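PDB 4MSX: Pre-mRNA-splicing factor SAD1 from Saccharomyces cerevisiae, which promotes assembly of newly synthesized U4 snRNA into the U4/U6 snRNP and is required for pre-mRNA splicing. Local coordinates for residues Val69-Leu74 / Asn149-Ala154; Ile81-Leu86 / His99-Arg104; Leu89-Cys94 / Leu123-Leu128; Asn118-Leu123 / Met132-Val137. One frame throughout, in Å; residues are numbered along the deposited sequence. Where two conformers were deposited one is given.

All four contacts lie in the zinc-finger domain of the UBP type. Interactions 2, 3 and 4 all reach its antiparallel sheet: strand 100-102 neighbours strand 91-94, which pairs with strand 121-124, and interactions 3 and 4 share Leu123. Two of them reach the zinc ion directly, through Cys94 SG in interaction 3 and His119 ND1 in interaction 4, while in interaction 2 the nearest side-chain atom of Tyr101 is about 5 Å from the zinc. Arg104 joins interaction 2 to its neighbours, with NH1 2.8 Å from Tyr92 OH and NE 2.9 Å from Asn136 OD1. Interaction 1 closes a loop that contains the others; its centre and that of interaction 3 are about 13 Å apart.

Interaction 1: residues Val69-Leu74 / Asn149-Ala154; sequences VVREKL and NSIKFA
Within the UBP-type zinc finger, the loop that precedes strand 91-94 packs against helix 146-155, and Ile151 is the helix residue that meets most of it. Val69 and Ile151 reach toward each other tip to tip, Val69 CG1 standing 3.5 Å from Ile151 CD1, tighter than usual for two methyl groups. CG1 of Val69 lies anti to its own nitrogen (chi1 166°), the branch directed at the helix. From the other end of the loop Leu74 crosses the isoleucine at about a right angle, with its CD1 3.9 Å from Ile151 CG1. Arg71, between them in the chain, crosses Ile151 obliquely and more loosely, its CG 4.2 Å from Ile151 CG1.

The polar part of the contact lies beside this apolar one. Arg71 bends at chi3 (-56°) and carries its guanidinium to Ser150, where NH1 donates to OG over 2.9 Å. The hydroxyl oxygen sits at the edge of the guanidinium, in its plane, although the N-H points somewhat off the oxygen, at 144°. Arg71 also touches Leu147 on the same helix and Leu174 in a loop. A short 3-10 turn at residues 71-73, with Leu74 N bonded to Arg71 O, sets Arg71 and Leu74 on the helix side. The result is loop-on-helix packing in the zinc-finger fold, apolar around one isoleucine and edged by an arginine-serine hydrogen bond.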
loop_
_atom_site.group_PDB
_atom_site.type_symbol
_atom_site.label_atom_id
_atom_site.label_comp_id
_atom_site.label_asym_id
_atom_site.label_seq_id
_atom_site.Cartn_x
_atom_site.Cartn_y
_atom_site.Cartn_z
ATOM N N VAL A 69 20.282 -13.119 21.371
ATOM C CA VAL A 69 19.273 -12.691 20.380
ATOM C C VAL A 69 19.977 -12.115 19.166
ATOM O O VAL A 69 20.970 -11.431 19.311
ATOM C CB VAL A 69 18.282 -11.697 21.036
ATOM C CG1 VAL A 69 17.434 -10.976 20.001
ATOM C CG2 VAL A 69 17.380 -12.463 21.944
ATOM N N VAL A 70 19.499 -12.424 17.950
ATOM C CA VAL A 70 20.135 -11.888 16.755
ATOM C C VAL A 70 19.051 -11.152 15.910
ATOM O O VAL A 70 18.308 -11.764 15.145
ATOM C CB VAL A 70 20.837 -12.995 15.890
ATOM C CG1 VAL A 70 21.645 -12.317 14.748
ATOM C CG2 VAL A 70 21.796 -13.826 16.749
ATOM N N ARG A 71 18.942 -9.853 16.102
ATOM C CA ARG A 71 17.875 -9.086 15.449
ATOM C C ARG A 71 17.909 -9.215 13.931
ATOM O O ARG A 71 16.863 -9.282 13.295
ATOM C CB ARG A 71 17.949 -7.624 15.889
ATOM C CG ARG A 71 17.458 -7.467 17.325
ATOM C CD ARG A 71 17.332 -6.014 17.749
ATOM N NE ARG A 71 18.612 -5.344 17.561
ATOM C CZ ARG A 71 18.775 -4.029 17.602
ATOM N NH1 ARG A 71 17.730 -3.242 17.831
ATOM N NH2 ARG A 71 19.972 -3.504 17.371
ATOM N N GLU A 72 19.104 -9.273 13.351
ATOM C CA GLU A 72 19.242 -9.330 11.908
ATOM C C GLU A 72 18.560 -10.573 11.329
ATOM O O GLU A 72 18.316 -10.610 10.134
ATOM C CB GLU A 72 20.721 -9.320 11.489
ATOM C CG GLU A 72 21.493 -8.015 11.833
ATOM C CD GLU A 72 21.854 -7.831 13.346
ATOM O OE1 GLU A 72 21.695 -8.778 14.178
ATOM O OE2 GLU A 72 22.301 -6.705 13.700
ATOM N N LYS A 73 18.250 -11.589 12.146
ATOM C CA LYS A 73 17.650 -12.796 11.596
ATOM C C LYS A 73 16.136 -12.719 11.712
ATOM O O LYS A 73 15.442 -13.626 11.301
ATOM C CB LYS A 73 18.196 -14.039 12.337
ATOM C CG LYS A 73 19.619 -14.346 11.843
ATOM C CD LYS A 73 20.129 -15.675 12.360
ATOM C CE LYS A 73 21.615 -15.832 12.076
ATOM N NZ LYS A 73 21.952 -15.435 10.676
ATOM N N LEU A 74 15.613 -11.648 12.306
ATOM C CA LEU A 74 14.184 -11.632 12.647
ATOM C C LEU A 74 13.369 -10.939 11.532
ATOM O O LEU A 74 13.542 -9.732 11.287
ATOM C CB LEU A 74 13.960 -10.883 13.957
ATOM C CG LEU A 74 14.845 -11.462 15.082
ATOM C CD1 LEU A 74 14.525 -10.707 16.357
ATOM C CD2 LEU A 74 14.547 -12.999 15.202
ATOM N N ASN A 149 11.928 -4.177 23.584
ATOM C CA ASN A 149 11.044 -3.160 23.024
ATOM C C ASN A 149 11.221 -3.139 21.505
ATOM O O ASN A 149 10.261 -3.065 20.765
ATOM C CB ASN A 149 11.392 -1.748 23.555
ATOM C CG ASN A 149 11.014 -1.550 25.027
ATOM O OD1 ASN A 149 10.066 -2.167 25.539
ATOM N ND2 ASN A 149 11.763 -0.677 25.716
ATOM N N SER A 150 12.472 -3.111 21.078
ATOM C CA SER A 150 12.842 -3.052 19.673
ATOM C C SER A 150 12.204 -4.219 18.911
ATOM O O SER A 150 11.641 -4.041 17.836
ATOM C CB SER A 150 14.359 -3.175 19.601
ATOM O OG SER A 150 14.864 -3.206 18.293
ATOM N N ILE A 151 12.278 -5.432 19.476
ATOM C CA ILE A 151 11.744 -6.605 18.774
ATOM C C ILE A 151 10.247 -6.617 18.742
ATOM O O ILE A 151 9.633 -6.905 17.707
ATOM C CB ILE A 151 12.278 -7.953 19.428
ATOM C CG1 ILE A 151 13.752 -8.089 19.090
ATOM C CG2 ILE A 151 11.488 -9.152 18.905
ATOM C CD1 ILE A 151 14.468 -9.147 20.023
ATOM N N LYS A 152 9.631 -6.210 19.843
ATOM C CA LYS A 152 8.182 -6.186 19.889
ATOM C C LYS A 152 7.687 -5.097 18.876
ATOM O O LYS A 152 6.636 -5.247 18.233
ATOM C CB LYS A 152 7.705 -5.796 21.280
ATOM C CG LYS A 152 6.210 -5.945 21.493
ATOM C CD LYS A 152 5.882 -5.668 22.955
ATOM C CE LYS A 152 4.398 -5.703 23.235
ATOM N NZ LYS A 152 4.120 -5.502 24.702
ATOM N N PHE A 153 8.456 -4.029 18.742
ATOM C CA PHE A 153 8.062 -2.954 17.807
ATOM C C PHE A 153 8.178 -3.443 16.327
ATOM O O PHE A 153 7.365 -3.063 15.464
ATOM C CB PHE A 153 8.952 -1.776 18.000
ATOM C CG PHE A 153 8.464 -0.522 17.298
ATOM C CD1 PHE A 153 8.683 -0.340 15.937
ATOM C CD2 PHE A 153 7.811 0.473 18.021
ATOM C CE1 PHE A 153 8.263 0.838 15.291
ATOM C CE2 PHE A 153 7.381 1.675 17.370
ATOM C CZ PHE A 153 7.626 1.842 16.024
ATOM N N ALA A 154 9.186 -4.275 16.036
ATOM C CA ALA A 154 9.347 -4.847 14.699
ATOM C C ALA A 154 8.160 -5.734 14.329
ATOM O O ALA A 154 7.775 -5.820 13.138
ATOM C CB ALA A 154 10.681 -5.676 14.599
#

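Interaction 2: residues Ile81-Leu86 / His99-Arg104; sequences ICCITL and HYYQGR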
loop_
_atom_site.group_PDB
_atom_site.type_symbol
_atom_site.label_atom_id
_atom_site.label_comp_id
_atom_site.label_asym_id
_atom_site.label_seq_id
_atom_site.Cartn_x
_atom_site.Cartn_y
_atom_site.Cartn_z
ATOM N N ILE A 81 3.281 -19.522 10.423
ATOM C CA ILE A 81 3.071 -20.948 10.661
ATOM C C ILE A 81 4.345 -21.597 11.183
ATOM O O ILE A 81 5.448 -21.179 10.854
ATOM C CB ILE A 81 2.638 -21.717 9.395
ATOM C CG1 ILE A 81 3.647 -21.499 8.265
ATOM C CG2 ILE A 81 1.221 -21.323 8.979
ATOM C CD1 ILE A 81 3.335 -22.355 7.020
ATOM N N CYS A 82 4.151 -22.658 11.956
ATOM C CA CYS A 82 5.258 -23.468 12.499
ATOM C C CYS A 82 6.021 -24.140 11.372
ATOM O O CYS A 82 5.416 -24.796 10.535
ATOM C CB CYS A 82 4.645 -24.529 13.427
ATOM S SG CYS A 82 5.893 -25.807 13.959
ATOM N N CYS A 83 7.337 -23.960 11.285
ATOM C CA CYS A 83 8.106 -24.538 10.178
ATOM C C CYS A 83 8.279 -26.080 10.280
ATOM O O CYS A 83 8.825 -26.699 9.361
ATOM C CB CYS A 83 9.499 -23.886 10.066
ATOM S SG CYS A 83 10.698 -24.363 11.484
ATOM N N ILE A 84 7.835 -26.680 11.382
ATOM C CA ILE A 84 7.860 -28.150 11.565
ATOM C C ILE A 84 6.506 -28.807 11.289
ATOM O O ILE A 84 6.448 -29.800 10.566
ATOM C CB ILE A 84 8.235 -28.567 13.060
ATOM C CG1 ILE A 84 9.536 -27.907 13.512
ATOM C CG2 ILE A 84 8.362 -30.112 13.170
ATOM C CD1 ILE A 84 10.697 -28.156 12.584
ATOM N N THR A 85 5.443 -28.312 11.920
ATOM C CA THR A 85 4.117 -28.903 11.764
ATOM C C THR A 85 3.227 -28.154 10.735
ATOM O O THR A 85 2.133 -28.623 10.394
ATOM C CB THR A 85 3.353 -28.841 13.060
ATOM O OG1 THR A 85 3.214 -27.488 13.471
ATOM C CG2 THR A 85 4.087 -29.650 14.179
ATOM N N LEU A 86 3.684 -26.980 10.295
ATOM C CA LEU A 86 2.923 -26.123 9.383
ATOM C C LEU A 86 1.640 -25.659 10.027
ATOM O O LEU A 86 0.779 -25.114 9.354
ATOM C CB LEU A 86 2.597 -26.834 8.066
ATOM C CG LEU A 86 3.802 -27.304 7.262
ATOM C CD1 LEU A 86 3.338 -27.887 5.905
ATOM C CD2 LEU A 86 4.780 -26.184 7.035
ATOM N N HIS A 99 13.514 -18.677 13.007
ATOM C CA HIS A 99 12.490 -19.579 12.516
ATOM C C HIS A 99 11.299 -19.622 13.435
ATOM O O HIS A 99 11.392 -19.270 14.620
ATOM C CB HIS A 99 13.094 -20.989 12.297
ATOM C CG HIS A 99 14.096 -21.019 11.185
ATOM N ND1 HIS A 99 13.728 -21.006 9.857
ATOM C CD2 HIS A 99 15.448 -20.972 11.195
ATOM C CE1 HIS A 99 14.810 -20.985 9.096
ATOM N NE2 HIS A 99 15.867 -20.968 9.882
ATOM N N TYR A 100 10.158 -20.042 12.890
ATOM C CA TYR A 100 8.946 -20.082 13.690
ATOM C C TYR A 100 8.648 -21.520 14.140
ATOM O O TYR A 100 8.759 -22.461 13.321
ATOM C CB TYR A 100 7.771 -19.667 12.843
ATOM C CG TYR A 100 7.814 -18.219 12.351
ATOM C CD1 TYR A 100 8.772 -17.297 12.824
ATOM C CD2 TYR A 100 6.862 -17.773 11.449
ATOM C CE1 TYR A 100 8.766 -15.925 12.365
ATOM C CE2 TYR A 100 6.842 -16.422 11.007
ATOM C CZ TYR A 100 7.790 -15.519 11.449
ATOM O OH TYR A 100 7.734 -14.215 10.952
ATOM N N TYR A 101 8.147 -21.668 15.361
ATOM C CA TYR A 101 7.839 -23.001 15.907
ATOM C C TYR A 101 6.582 -22.941 16.747
ATOM O O TYR A 101 6.414 -22.026 17.571
ATOM C CB TYR A 101 9.008 -23.482 16.808
ATOM C CG TYR A 101 10.297 -23.604 16.048
ATOM C CD1 TYR A 101 10.637 -24.792 15.378
ATOM C CD2 TYR A 101 11.175 -22.555 15.989
ATOM C CE1 TYR A 101 11.812 -24.890 14.636
ATOM C CE2 TYR A 101 12.375 -22.656 15.277
ATOM C CZ TYR A 101 12.674 -23.837 14.602
ATOM O OH TYR A 101 13.839 -23.930 13.879
ATOM N N GLN A 102 5.710 -23.930 16.591
ATOM C CA GLN A 102 4.567 -24.027 17.497
ATOM C C GLN A 102 5.074 -24.309 18.934
ATOM O O GLN A 102 5.947 -25.134 19.075
ATOM C CB GLN A 102 3.681 -25.201 17.054
ATOM C CG GLN A 102 2.465 -25.388 17.970
ATOM C CD GLN A 102 1.451 -26.339 17.366
ATOM O OE1 GLN A 102 0.423 -25.912 16.820
ATOM N NE2 GLN A 102 1.750 -27.629 17.418
ATOM N N GLY A 103 4.516 -23.672 19.964
ATOM C CA GLY A 103 4.979 -23.853 21.331
ATOM C C GLY A 103 3.807 -23.932 22.291
ATOM O O GLY A 103 2.658 -23.950 21.838
ATOM N N ARG A 104 4.061 -23.951 23.606
ATOM C CA ARG A 104 5.411 -23.947 24.162
ATOM C C ARG A 104 5.573 -25.071 25.217
ATOM O O ARG A 104 6.585 -25.123 25.906
ATOM C CB ARG A 104 5.731 -22.603 24.810
ATOM C CG ARG A 104 4.741 -22.150 25.861
ATOM C CD ARG A 104 5.215 -20.820 26.504
ATOM N NE ARG A 104 4.474 -20.481 27.722
ATOM C CZ ARG A 104 3.261 -19.930 27.735
ATOM N NH1 ARG A 104 2.631 -19.648 26.596
ATOM N NH2 ARG A 104 2.668 -19.671 28.893
#
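Ile81 meets strand 100-102 through its carbonyl: Ile81 O lies 3.4 Å from Tyr100 CB and at the edge of the tyrosine ring, whose hydroxyl is hydrogen-bonded to Asp75 O. Cys82 comes next, its SG anti to the backbone nitrogen (chi1 170°), which brings the sulfur to the strand. There SG accepts a nearly straight bond from Gln102 N at 3.2 Å, and within its own loop it takes Thr85 N at 3.3 Å and, weakly, Ile84 N. Three amides thus converge on one buried sulfur, and a serine here, with its smaller oxygen on a shorter bond, would probably leave some of them without a partner in reach. Cys83 N donates to Tyr100 O over 2.9 Å, from above the carbonyl plane. The Cys83 sulfur then approaches the Tyr101 ring obliquely, 4.0 Å from its centroid. Ile84 follows at the edge of that ring, CG1 3.8 Å from Tyr101 CD1. Tyr101 also stacks on His113, a zinc ligand, linking this sulfur-aromatic contact to the metal site. Amides of a turn gathered on a cysteine sulfur recall the knuckles of zinc fingers, but Cys82 SG binds no zinc, in keeping with a degenerate UBP-type finger.

Interaction 3: residues Leu89-Cys94 / Leu123-Leu128; sequences LNVYCC and LNLTSL. With ZN (zinc ion), chain B.
Strands 91-94 and 121-124 pair antiparallel in the central sheet of the UBP-type zinc finger. The backbone bonds come first: Cys93 and Leu123 form a hydrogen-bonded pair, Cys93 N to Leu123 O at 2.8 Å and Leu123 N to Cys93 O at 2.9 Å. Beyond the non-hydrogen-bonded pair of Tyr92 and Asn124, Leu125 N donates to Val91 O over 3.0 Å.

Apolar contacts are made by Leu125, whose two methyls part over the first strand: CD1 lies 4.0 Å from Val91 CG1, and CD2 reaches Cys93 CB. Tyr100 of the adjoining strand covers the same group.

Across the Tyr92-Asn124 pair, the asparagine has CG anti to its nitrogen (chi1 -176°), which lays the amide over one face of the tyrosine ring, CG 3.8 Å above its plane and offset toward the rim, with ring and amide planes 61° apart. The phenol oxygen is hydrogen-bonded to Arg104.

Polar side-chain bonds fasten the end of the strand. Asn124 OD1 accepts from Thr126 N, an Asx turn, and from Ser127 N, which extends it to an Asx motif. One water donates to both Val91 O and Asn124 OD1; another joins Asn90 OD1 to Asn124 ND2.

Metal binding occupies the other end. Together with Cys97, His113 and His119, Cys94 holds the zinc ion, its SG 2.3 Å from the metal.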
loop_
_atom_site.group_PDB
_atom_site.type_symbol
_atom_site.label_atom_id
_atom_site.label_comp_id
_atom_site.label_asym_id
_atom_site.label_seq_id
_atom_site.Cartn_x
_atom_site.Cartn_y
_atom_site.Cartn_z
ATOM N N LEU A 89 -1.375 -22.429 14.646
ATOM C CA LEU A 89 -1.800 -22.264 16.032
ATOM C C LEU A 89 -0.622 -22.138 17.009
ATOM O O LEU A 89 0.342 -22.927 16.948
ATOM C CB LEU A 89 -2.670 -23.456 16.436
ATOM C CG LEU A 89 -3.037 -23.545 17.918
ATOM C CD1 LEU A 89 -3.912 -22.380 18.330
ATOM C CD2 LEU A 89 -3.734 -24.869 18.195
ATOM N N ASN A 90 -0.711 -21.159 17.911
ATOM C CA ASN A 90 0.313 -20.896 18.934
ATOM C C ASN A 90 1.748 -20.899 18.394
ATOM O O ASN A 90 2.600 -21.703 18.813
ATOM C CB ASN A 90 0.201 -21.912 20.062
ATOM C CG ASN A 90 -1.132 -21.865 20.741
ATOM O OD1 ASN A 90 -1.641 -20.793 21.046
ATOM N ND2 ASN A 90 -1.723 -23.031 20.970
ATOM N N VAL A 91 2.025 -20.010 17.449
ATOM C CA VAL A 91 3.318 -20.023 16.792
ATOM C C VAL A 91 4.239 -19.049 17.534
ATOM O O VAL A 91 3.798 -17.966 17.954
ATOM C CB VAL A 91 3.176 -19.628 15.291
ATOM C CG1 VAL A 91 4.514 -19.638 14.588
ATOM C CG2 VAL A 91 2.246 -20.603 14.601
ATOM N N TYR A 92 5.512 -19.438 17.697
ATOM C CA TYR A 92 6.502 -18.611 18.385
ATOM C C TYR A 92 7.625 -18.367 17.405
ATOM O O TYR A 92 7.912 -19.207 16.545
ATOM C CB TYR A 92 7.078 -19.326 19.647
ATOM C CG TYR A 92 6.085 -19.430 20.771
ATOM C CD1 TYR A 92 4.974 -20.260 20.671
ATOM C CD2 TYR A 92 6.253 -18.682 21.939
ATOM C CE1 TYR A 92 4.046 -20.323 21.708
ATOM C CE2 TYR A 92 5.353 -18.743 22.972
ATOM C CZ TYR A 92 4.251 -19.570 22.853
ATOM O OH TYR A 92 3.330 -19.620 23.874
ATOM N N CYS A 93 8.295 -17.236 17.558
ATOM C CA CYS A 93 9.478 -16.991 16.782
ATOM C C CYS A 93 10.661 -17.188 17.718
ATOM O O CYS A 93 10.717 -16.583 18.785
ATOM C CB CYS A 93 9.495 -15.558 16.243
ATOM S SG CYS A 93 10.977 -15.123 15.303
ATOM N N CYS A 94 11.610 -18.003 17.271
ATOM C CA CYS A 94 12.889 -18.143 17.923
ATOM C C CYS A 94 13.714 -16.896 17.659
ATOM O O CYS A 94 13.935 -16.509 16.505
ATOM C CB CYS A 94 13.672 -19.373 17.421
ATOM S SG CYS A 94 15.339 -19.375 18.246
ATOM N N LEU A 123 9.446 -15.312 21.039
ATOM C CA LEU A 123 8.353 -14.356 21.066
ATOM C C LEU A 123 7.094 -15.081 20.663
ATOM O O LEU A 123 7.036 -15.706 19.585
ATOM C CB LEU A 123 8.657 -13.197 20.060
ATOM C CG LEU A 123 7.514 -12.208 19.931
ATOM C CD1 LEU A 123 7.185 -11.418 21.274
ATOM C CD2 LEU A 123 7.892 -11.235 18.844
ATOM N N ASN A 124 6.041 -14.969 21.455
ATOM C CA ASN A 124 4.772 -15.532 21.014
ATOM C C ASN A 124 4.206 -14.575 19.962
ATOM O O ASN A 124 4.015 -13.410 20.294
ATOM C CB ASN A 124 3.766 -15.618 22.183
ATOM C CG ASN A 124 2.464 -16.282 21.785
ATOM O OD1 ASN A 124 1.817 -15.879 20.809
ATOM N ND2 ASN A 124 2.078 -17.336 22.515
ATOM N N LEU A 125 3.959 -15.040 18.740
ATOM C CA LEU A 125 3.605 -14.123 17.627
ATOM C C LEU A 125 2.167 -13.603 17.705
ATOM O O LEU A 125 1.789 -12.693 16.964
ATOM C CB LEU A 125 3.816 -14.794 16.267
ATOM C CG LEU A 125 5.311 -15.008 15.977
ATOM C CD1 LEU A 125 5.505 -15.784 14.703
ATOM C CD2 LEU A 125 6.102 -13.632 15.973
ATOM N N THR A 126 1.363 -14.184 18.586
ATOM C CA THR A 126 -0.029 -13.797 18.705
ATOM C C THR A 126 -0.240 -12.855 19.886
ATOM O O THR A 126 -0.909 -11.829 19.742
ATOM C CB THR A 126 -0.939 -15.015 18.821
ATOM O OG1 THR A 126 -0.969 -15.702 17.568
ATOM C CG2 THR A 126 -2.336 -14.588 19.192
ATOM N N SER A 127 0.373 -13.147 21.032
ATOM C CA SER A 127 0.182 -12.316 22.215
ATOM C C SER A 127 1.321 -11.331 22.388
ATOM O O SER A 127 1.266 -10.423 23.222
ATOM C CB SER A 127 0.117 -13.212 23.457
ATOM O OG SER A 127 1.384 -13.817 23.682
ATOM N N LEU A 128 2.382 -11.512 21.611
ATOM C CA LEU A 128 3.578 -10.665 21.744
ATOM C C LEU A 128 4.247 -10.663 23.150
ATOM O O LEU A 128 4.976 -9.728 23.513
ATOM C CB LEU A 128 3.254 -9.232 21.290
ATOM C CG LEU A 128 2.746 -9.089 19.856
ATOM C CD1 LEU A 128 2.665 -7.582 19.525
ATOM C CD2 LEU A 128 3.659 -9.807 18.869
HETATM ZN ZN ZN B . 16.372 -21.010 16.951
HETATM O O HOH W 1 -0.545 -18.330 21.451
HETATM O O HOH W 2 1.046 -17.604 18.503
#

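Interaction 4: residues Asn118-Leu123 / Met132-Val137; sequences NHHVFL and MLPQNV. With ZN (zinc ion), chain B.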
loop_
_atom_site.group_PDB
_atom_site.type_symbol
_atom_site.label_atom_id
_atom_site.label_comp_id
_atom_site.label_asym_id
_atom_site.label_seq_id
_atom_site.Cartn_x
_atom_site.Cartn_y
_atom_site.Cartn_z
ATOM N N ASN A 118 19.710 -25.348 21.320
ATOM C CA ASN A 118 20.298 -24.467 22.342
ATOM C C ASN A 118 19.906 -23.002 22.026
ATOM O O ASN A 118 20.791 -22.143 22.030
ATOM C CB ASN A 118 21.828 -24.549 22.284
ATOM C CG ASN A 118 22.524 -23.828 23.472
ATOM O OD1 ASN A 118 21.951 -23.646 24.559
ATOM N ND2 ASN A 118 23.763 -23.412 23.238
ATOM N N HIS A 119 18.621 -22.741 21.731
ATOM C CA HIS A 119 18.106 -21.343 21.450
ATOM C C HIS A 119 16.992 -21.145 22.462
ATOM O O HIS A 119 16.068 -21.946 22.514
ATOM C CB HIS A 119 17.603 -21.203 19.959
ATOM C CG HIS A 119 18.700 -21.285 18.948
ATOM N ND1 HIS A 119 18.473 -21.359 17.594
ATOM C CD2 HIS A 119 20.047 -21.329 19.098
ATOM C CE1 HIS A 119 19.625 -21.419 16.945
ATOM N NE2 HIS A 119 20.596 -21.420 17.840
ATOM N N HIS A 120 17.077 -20.128 23.329
ATOM C CA HIS A 120 16.209 -20.115 24.500
ATOM C C HIS A 120 15.261 -18.946 24.630
ATOM O O HIS A 120 14.426 -18.976 25.538
ATOM C CB HIS A 120 17.098 -20.210 25.773
ATOM C CG HIS A 120 17.926 -21.458 25.769
ATOM N ND1 HIS A 120 17.410 -22.677 26.155
ATOM C CD2 HIS A 120 19.186 -21.700 25.324
ATOM C CE1 HIS A 120 18.333 -23.617 25.990
ATOM N NE2 HIS A 120 19.423 -23.049 25.497
ATOM N N VAL A 121 15.341 -17.954 23.725
ATOM C CA VAL A 121 14.449 -16.758 23.863
ATOM C C VAL A 121 13.454 -16.733 22.673
ATOM O O VAL A 121 13.906 -16.794 21.529
ATOM C CB VAL A 121 15.297 -15.449 23.844
ATOM C CG1 VAL A 121 14.432 -14.203 24.249
ATOM C CG2 VAL A 121 16.500 -15.597 24.788
ATOM N N PHE A 122 12.154 -16.713 22.975
ATOM C CA PHE A 122 11.091 -16.822 22.001
ATOM C C PHE A 122 10.112 -15.641 22.147
ATOM O O PHE A 122 9.940 -15.078 23.246
ATOM C CB PHE A 122 10.323 -18.122 22.218
ATOM C CG PHE A 122 11.166 -19.330 21.894
ATOM C CD1 PHE A 122 12.141 -19.760 22.822
ATOM C CD2 PHE A 122 11.094 -19.941 20.631
ATOM C CE1 PHE A 122 12.985 -20.839 22.507
ATOM C CE2 PHE A 122 11.891 -21.026 20.304
ATOM C CZ PHE A 122 12.850 -21.500 21.251
ATOM N N LEU A 123 9.446 -15.312 21.039
ATOM C CA LEU A 123 8.353 -14.356 21.066
ATOM C C LEU A 123 7.094 -15.081 20.663
ATOM O O LEU A 123 7.036 -15.706 19.585
ATOM C CB LEU A 123 8.657 -13.197 20.060
ATOM C CG LEU A 123 7.514 -12.208 19.931
ATOM C CD1 LEU A 123 7.185 -11.418 21.274
ATOM C CD2 LEU A 123 7.892 -11.235 18.844
ATOM N N MET A 132 11.206 -17.626 27.956
ATOM C CA MET A 132 12.420 -18.399 28.003
ATOM C C MET A 132 12.010 -19.869 27.947
ATOM O O MET A 132 11.074 -20.291 28.646
ATOM C CB MET A 132 13.150 -18.152 29.331
ATOM C CG MET A 132 13.797 -16.797 29.442
ATOM S SD MET A 132 15.116 -16.598 28.216
ATOM C CE MET A 132 15.929 -15.118 28.861
ATOM N N LEU A 133 12.685 -20.622 27.101
ATOM C CA LEU A 133 12.456 -22.084 27.001
ATOM C C LEU A 133 13.811 -22.773 27.049
ATOM O O LEU A 133 14.781 -22.319 26.424
ATOM C CB LEU A 133 11.693 -22.460 25.705
ATOM C CG LEU A 133 10.262 -21.925 25.499
ATOM C CD1 LEU A 133 9.674 -22.337 24.110
ATOM C CD2 LEU A 133 9.341 -22.420 26.594
ATOM N N PRO A 134 13.908 -23.930 27.764
ATOM C CA PRO A 134 12.847 -24.752 28.367
ATOM C C PRO A 134 12.367 -24.309 29.757
ATOM O O PRO A 134 11.475 -24.990 30.271
ATOM C CB PRO A 134 13.476 -26.173 28.459
ATOM C CG PRO A 134 14.958 -25.955 28.528
ATOM C CD PRO A 134 15.233 -24.589 27.775
ATOM N N GLN A 135 12.857 -23.191 30.309
ATOM C CA GLN A 135 12.360 -22.747 31.624
ATOM C C GLN A 135 10.856 -22.637 31.546
ATOM O O GLN A 135 10.164 -22.914 32.498
ATOM C CB GLN A 135 12.930 -21.385 32.050
ATOM C CG GLN A 135 14.434 -21.324 32.249
ATOM C CD GLN A 135 15.236 -21.142 30.954
ATOM O OE1 GLN A 135 14.778 -21.469 29.811
ATOM N NE2 GLN A 135 16.461 -20.624 31.119
ATOM N N ASN A 136 10.333 -22.216 30.394
ATOM C CA ASN A 136 8.894 -21.929 30.275
ATOM C C ASN A 136 8.384 -20.847 31.252
ATOM O O ASN A 136 7.343 -21.006 31.896
ATOM C CB ASN A 136 8.059 -23.191 30.403
ATOM C CG ASN A 136 6.718 -23.053 29.733
ATOM O OD1 ASN A 136 6.275 -21.932 29.448
ATOM N ND2 ASN A 136 6.063 -24.185 29.449
ATOM N N VAL A 137 9.102 -19.734 31.332
ATOM C CA VAL A 137 8.641 -18.590 32.123
ATOM C C VAL A 137 8.571 -17.347 31.227
ATOM O O VAL A 137 9.435 -17.157 30.387
ATOM C CB VAL A 137 9.589 -18.349 33.295
ATOM C CG1 VAL A 137 9.667 -19.631 34.168
ATOM C CG2 VAL A 137 10.973 -18.008 32.797
HETATM ZN ZN ZN B . 16.372 -21.010 16.951
#
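His120 and Leu133 hold each other by two hydrogen bonds where the strand entering at Val121 meets the chain leaving strand 130-132. Leu133 N donates to His120 O at 2.9 Å, and His120 ND1 to Leu133 O over 2.7 Å, in the carbonyl plane on a lone pair. Beside that bond Pro134, after a cis peptide bond, brings CD to the ring edge, 3.3 Å from His120 ND1. The other ring nitrogen, NE2, donates to Asn118 OD1 at 2.8 Å, in the ring plane. With both nitrogens donating, the ring is held against rotation, and the two acceptors would be expected to favour the doubly protonated, cationic form. A phenylalanine in its place would probably leave Leu133 O and Asn118 OD1 without these donors and set the ring free to turn.

Close packing continues on the buried side. Leu133 crosses Phe122 at about a right angle, its CD1 over one ring face, 4.0 Å from the centroid and 18° off the normal, a CH-pi contact. Val121 and Met132 lie side by side on the sheet, CG2 to SD at 3.8 Å; the bend of the methionine at chi2 (-64°) brings its sulfur alongside the valine.

Toward the exposed side the contact thins: Gln135 barely approaches the other segment, and the turn closes on Met132 as a G1 beta bulge at Asn136 and Val137.

His119 turns the other way and binds the zinc ion through ND1. Helix 109-116 covers Phe122, Leu133 and Pro134 through Ser114, while strand 91-94 adjoins Phe122 through Tyr92 and Cys94.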